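Local atomic coordinates of aromatic-L-amino-acid decarboxylase (Catharanthus roseus, PDB entry 6EEW), a protein that catalyses the pyridoxal 5'-phosphate-dependent decarboxylation of L-tryptophan to tryptamine and of L-5-hydroxytryptophan to serotonin. Residues 203-206 / 207-211; 299-302 / 303-307. All coordinates share one frame; numbering follows the deposited sequence.

Interaction 1. Residues 203-206 / 207-211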
# COMPACT_ATOMS: atom_id res chain seq x y z
N HIS A 203 7.05 -20.70 -2.81
CA HIS A 203 5.75 -21.29 -3.08
C HIS A 203 4.65 -20.73 -2.18
O HIS A 203 3.52 -21.22 -2.24
CB HIS A 203 5.79 -22.82 -2.93
CG HIS A 203 5.88 -23.28 -1.51
ND1 HIS A 203 7.04 -23.25 -0.78
CD2 HIS A 203 4.93 -23.78 -0.68
CE1 HIS A 203 6.82 -23.72 0.43
NE2 HIS A 203 5.54 -24.05 0.52
N THR A 204 4.95 -19.73 -1.35
CA THR A 204 3.92 -19.13 -0.52
C THR A 204 3.34 -17.85 -1.10
O THR A 204 2.13 -17.62 -0.98
CB THR A 204 4.47 -18.81 0.87
OG1 THR A 204 5.35 -19.86 1.30
CG2 THR A 204 3.34 -18.67 1.87
N MET A 205 4.16 -17.04 -1.76
CA MET A 205 3.75 -15.75 -2.29
C MET A 205 3.54 -15.75 -3.79
O MET A 205 2.56 -15.18 -4.29
CB MET A 205 4.81 -14.70 -1.91
CG MET A 205 4.68 -13.32 -2.57
SD MET A 205 5.48 -13.15 -4.18
CE MET A 205 7.21 -13.41 -3.76
N PHE A 206 4.42 -16.43 -4.51
CA PHE A 206 4.42 -16.40 -5.98
C PHE A 206 3.19 -17.07 -6.58
O PHE A 206 2.55 -16.47 -7.47
CB PHE A 206 5.72 -17.02 -6.47
CG PHE A 206 5.71 -17.42 -7.91
CD1 PHE A 206 5.79 -16.48 -8.92
CD2 PHE A 206 5.56 -18.76 -8.24
CE1 PHE A 206 5.76 -16.88 -10.26
CE2 PHE A 206 5.54 -19.17 -9.57
CZ PHE A 206 5.64 -18.23 -10.58
N PRO A 207 2.80 -18.28 -6.18
CA PRO A 207 1.57 -18.87 -6.73
C PRO A 207 0.32 -18.04 -6.43
O PRO A 207 -0.57 -17.93 -7.28
CB PRO A 207 1.51 -20.24 -6.05
CG PRO A 207 2.96 -20.52 -5.62
CD PRO A 207 3.52 -19.19 -5.27
N LYS A 208 0.22 -17.51 -5.21
CA LYS A 208 -0.91 -16.65 -4.89
C LYS A 208 -1.00 -15.51 -5.88
O LYS A 208 -2.08 -15.21 -6.41
CB LYS A 208 -0.76 -16.12 -3.46
CG LYS A 208 -1.74 -15.01 -3.10
CD LYS A 208 -1.56 -14.60 -1.66
CE LYS A 208 -2.48 -13.45 -1.29
NZ LYS A 208 -2.38 -13.17 0.17
N THR A 209 0.13 -14.86 -6.14
CA THR A 209 0.17 -13.77 -7.11
C THR A 209 -0.29 -14.24 -8.48
O THR A 209 -1.12 -13.59 -9.12
CB THR A 209 1.59 -13.19 -7.17
OG1 THR A 209 1.87 -12.52 -5.94
CG2 THR A 209 1.69 -12.19 -8.30
N CYS A 210 0.23 -15.38 -8.96
CA CYS A 210 -0.20 -15.87 -10.27
C CYS A 210 -1.71 -16.07 -10.31
O CYS A 210 -2.38 -15.70 -11.29
CB CYS A 210 0.51 -17.18 -10.60
SG CYS A 210 2.32 -17.02 -10.78
N LYS A 211 -2.27 -16.67 -9.26
CA LYS A 211 -3.71 -16.89 -9.21
C LYS A 211 -4.47 -15.56 -9.25
O LYS A 211 -5.48 -15.43 -9.94
CB LYS A 211 -4.07 -17.69 -7.95
CG LYS A 211 -5.55 -17.92 -7.74
CD LYS A 211 -5.81 -18.65 -6.42
CE LYS A 211 -7.29 -18.98 -6.29
NZ LYS A 211 -7.61 -19.76 -5.06

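Interaction 2. Residues 299-302 / 303-307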
# COMPACT_ATOMS: atom_id res chain seq x y z
N GLU A 299 31.22 -6.55 -3.72
CA GLU A 299 31.42 -7.99 -3.55
C GLU A 299 30.12 -8.77 -3.64
O GLU A 299 30.15 -10.00 -3.54
CB GLU A 299 32.12 -8.30 -2.22
CG GLU A 299 31.30 -8.05 -0.98
CD GLU A 299 31.41 -6.63 -0.49
OE1 GLU A 299 31.65 -5.73 -1.34
OE2 GLU A 299 31.29 -6.42 0.74
N PHE A 300 28.98 -8.10 -3.72
CA PHE A 300 27.74 -8.79 -4.00
C PHE A 300 27.18 -8.49 -5.38
O PHE A 300 26.24 -9.17 -5.82
CB PHE A 300 26.68 -8.44 -2.96
CG PHE A 300 26.98 -8.99 -1.62
CD1 PHE A 300 26.69 -10.31 -1.33
CD2 PHE A 300 27.47 -8.18 -0.62
CE1 PHE A 300 26.93 -10.82 -0.08
CE2 PHE A 300 27.72 -8.68 0.63
CZ PHE A 300 27.45 -10.01 0.90
N ARG A 301 27.74 -7.52 -6.10
CA ARG A 301 27.08 -7.12 -7.33
C ARG A 301 27.09 -8.24 -8.37
O ARG A 301 26.28 -8.19 -9.30
CB ARG A 301 27.72 -5.84 -7.88
CG ARG A 301 27.14 -5.36 -9.21
CD ARG A 301 25.62 -5.22 -9.19
NE ARG A 301 25.15 -4.60 -10.43
CZ ARG A 301 25.31 -5.16 -11.63
NH1 ARG A 301 25.93 -6.34 -11.74
NH2 ARG A 301 24.86 -4.54 -12.72
N HIS A 302 27.96 -9.25 -8.21
CA HIS A 302 27.98 -10.36 -9.15
C HIS A 302 26.63 -11.06 -9.20
O HIS A 302 26.27 -11.66 -10.23
CB HIS A 302 29.07 -11.37 -8.79
CG HIS A 302 28.83 -12.09 -7.49
ND1 HIS A 302 28.12 -13.27 -7.42
CD2 HIS A 302 29.16 -11.77 -6.22
CE1 HIS A 302 28.05 -13.67 -6.17
NE2 HIS A 302 28.67 -12.78 -5.41
N TYR A 303 25.84 -10.99 -8.13
CA TYR A 303 24.55 -11.65 -8.16
C TYR A 303 23.61 -11.06 -9.21
O TYR A 303 22.62 -11.69 -9.56
CB TYR A 303 23.89 -11.61 -6.78
CG TYR A 303 24.39 -12.69 -5.85
CD1 TYR A 303 24.26 -14.02 -6.17
CD2 TYR A 303 24.97 -12.36 -4.63
CE1 TYR A 303 24.69 -15.01 -5.31
CE2 TYR A 303 25.40 -13.33 -3.75
CZ TYR A 303 25.26 -14.66 -4.10
OH TYR A 303 25.70 -15.65 -3.23
N LEU A 304 23.87 -9.84 -9.67
CA LEU A 304 23.07 -9.24 -10.72
C LEU A 304 23.71 -9.35 -12.10
O LEU A 304 23.24 -8.69 -13.03
CB LEU A 304 22.77 -7.77 -10.42
CG LEU A 304 21.86 -7.52 -9.22
CD1 LEU A 304 21.68 -6.03 -9.01
CD2 LEU A 304 20.51 -8.20 -9.41
N ASP A 305 24.78 -10.12 -12.25
CA ASP A 305 25.35 -10.28 -13.58
C ASP A 305 24.27 -10.84 -14.51
O ASP A 305 23.62 -11.83 -14.19
CB ASP A 305 26.57 -11.21 -13.56
CG ASP A 305 27.83 -10.54 -12.99
OD1 ASP A 305 27.83 -9.30 -12.78
OD2 ASP A 305 28.83 -11.26 -12.78
N GLY A 306 24.13 -10.22 -15.69
CA GLY A 306 23.05 -10.53 -16.60
C GLY A 306 21.80 -9.69 -16.46
O GLY A 306 20.86 -9.87 -17.25
N ILE A 307 21.75 -8.77 -15.50
CA ILE A 307 20.53 -7.99 -15.29
C ILE A 307 20.10 -7.25 -16.54
O ILE A 307 18.94 -6.86 -16.66
CB ILE A 307 20.73 -7.02 -14.11
CG1 ILE A 307 19.39 -6.37 -13.71
CG2 ILE A 307 21.78 -5.97 -14.45
CD1 ILE A 307 18.36 -7.33 -13.13

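Interaction 1. Residues 203-206 / 207-211
Phe-206 and Cys-210, one helical turn apart, meet through a sulfur-aromatic contact at the start of helix 206-212. The phenylalanine can be followed outward. Its CB lies against the proline next in the chain, 3.3 Å from Pro-207 CD, and CG and CD2 stay close to the imide nitrogen of Pro-207. With CG anti to its own backbone N (chi1 163°), the ring then swings over to Cys-210, whose SG sits above one face, displaced toward the rim; Phe-206 CE1 and CZ are each 3.5 Å from Cys-210 SG. The side chain also packs against Cys-196, Phe-254 and Cys-256 of strands 194-199 and 251-258, so the helix rests on the central sheet of the PLP-dependent transferase fold of this group II decarboxylase. An alanine here is likely to leave Cys-210 SG without its aromatic partner and open a gap between the helix and these strands. Cys-210 N also bonds to Phe-206 O (3.0 Å), nearly straight at 164°.

Before the helix, Met-205 O receives two donors from one residue: Thr-209 N at 3.1 Å, and Thr-209 OG1 at 3.2 Å from above the carbonyl plane. Met-205 lies side by side with Thr-209 and touches Ser-168, probably a cofactor-binding residue. His-203, which binds L-tryptophan, gives its carbonyl O to a 3.5 Å contact with Pro-207 CG, while Lys-208 NZ crosses to Gln-366 O of the second subunit.

Interaction 2. Residues 299-302 / 303-307
Tyr-303 and His-302 set their rings obliquely against each other in a 3-10 turn that follows the short helix 298-301 and passes into a type II beta turn from Leu-304 to Ile-307. Three successive i to i+3 bonds wind the chain: Tyr-303 N to Phe-300 O, Leu-304 N to Arg-301 O and Asp-305 N to His-302 O, the last 2.9 Å long. In each the donor stands above the carbonyl plane, as fits a chain wound this tightly.

The close packing is aromatic. His-302 CG lies between its backbone N and carbonyl carbon (chi1 66°), which turns the imidazole back over the following peptide and carries His-302 CE1 above the centre of the tyrosine ring, 3.6 Å from Tyr-303 CZ. The ring planes are inclined at 36°. Phe-300 lies beside Tyr-303, its edge toward Tyr-303 CE2, and Phe-422 meets the tyrosine from outside the turn; the tyrosine also touches Asn-421, Leu-259 and Thr-267.

The Arg-301 to Asp-305 side is looser. The arginine chain bends at chi2, bringing Leu-304 CB under one face of the guanidinium, 3.7 Å from Arg-301 NH1. The stronger polar partners of Arg-301 lie outside the turn, where NE and NH2 donate to the carbonyl oxygens of Leu-147 and Lys-148. The carboxylate of Asp-305, an exposed residue, makes a long salt bridge: Asp-305 OD1 lies at the guanidinium edge, 3.7 Å from Arg-301 NH1, with the two planar groups turned 63° apart.

Overall arrangement
Both interactions are local, the first at the start of a helix and the second in a 3-10 turn running into a beta turn, and both connect to strands of the central sheet. Interaction 1 follows strand 194-199 and interaction 2 precedes strand 312-315; their centres lie 26 Å apart and their nearest atoms about 15 Å, so they do not touch. Interaction 1 belongs to the active-site region: it includes His-203, and the side chain of Thr-204 is about 7 Å from a bound tryptophan. It also reaches the second subunit. Interaction 2 lies away from the annotated sites, within a single subunit, and joins the turn to neighbouring loops at 147-150 and 421-422.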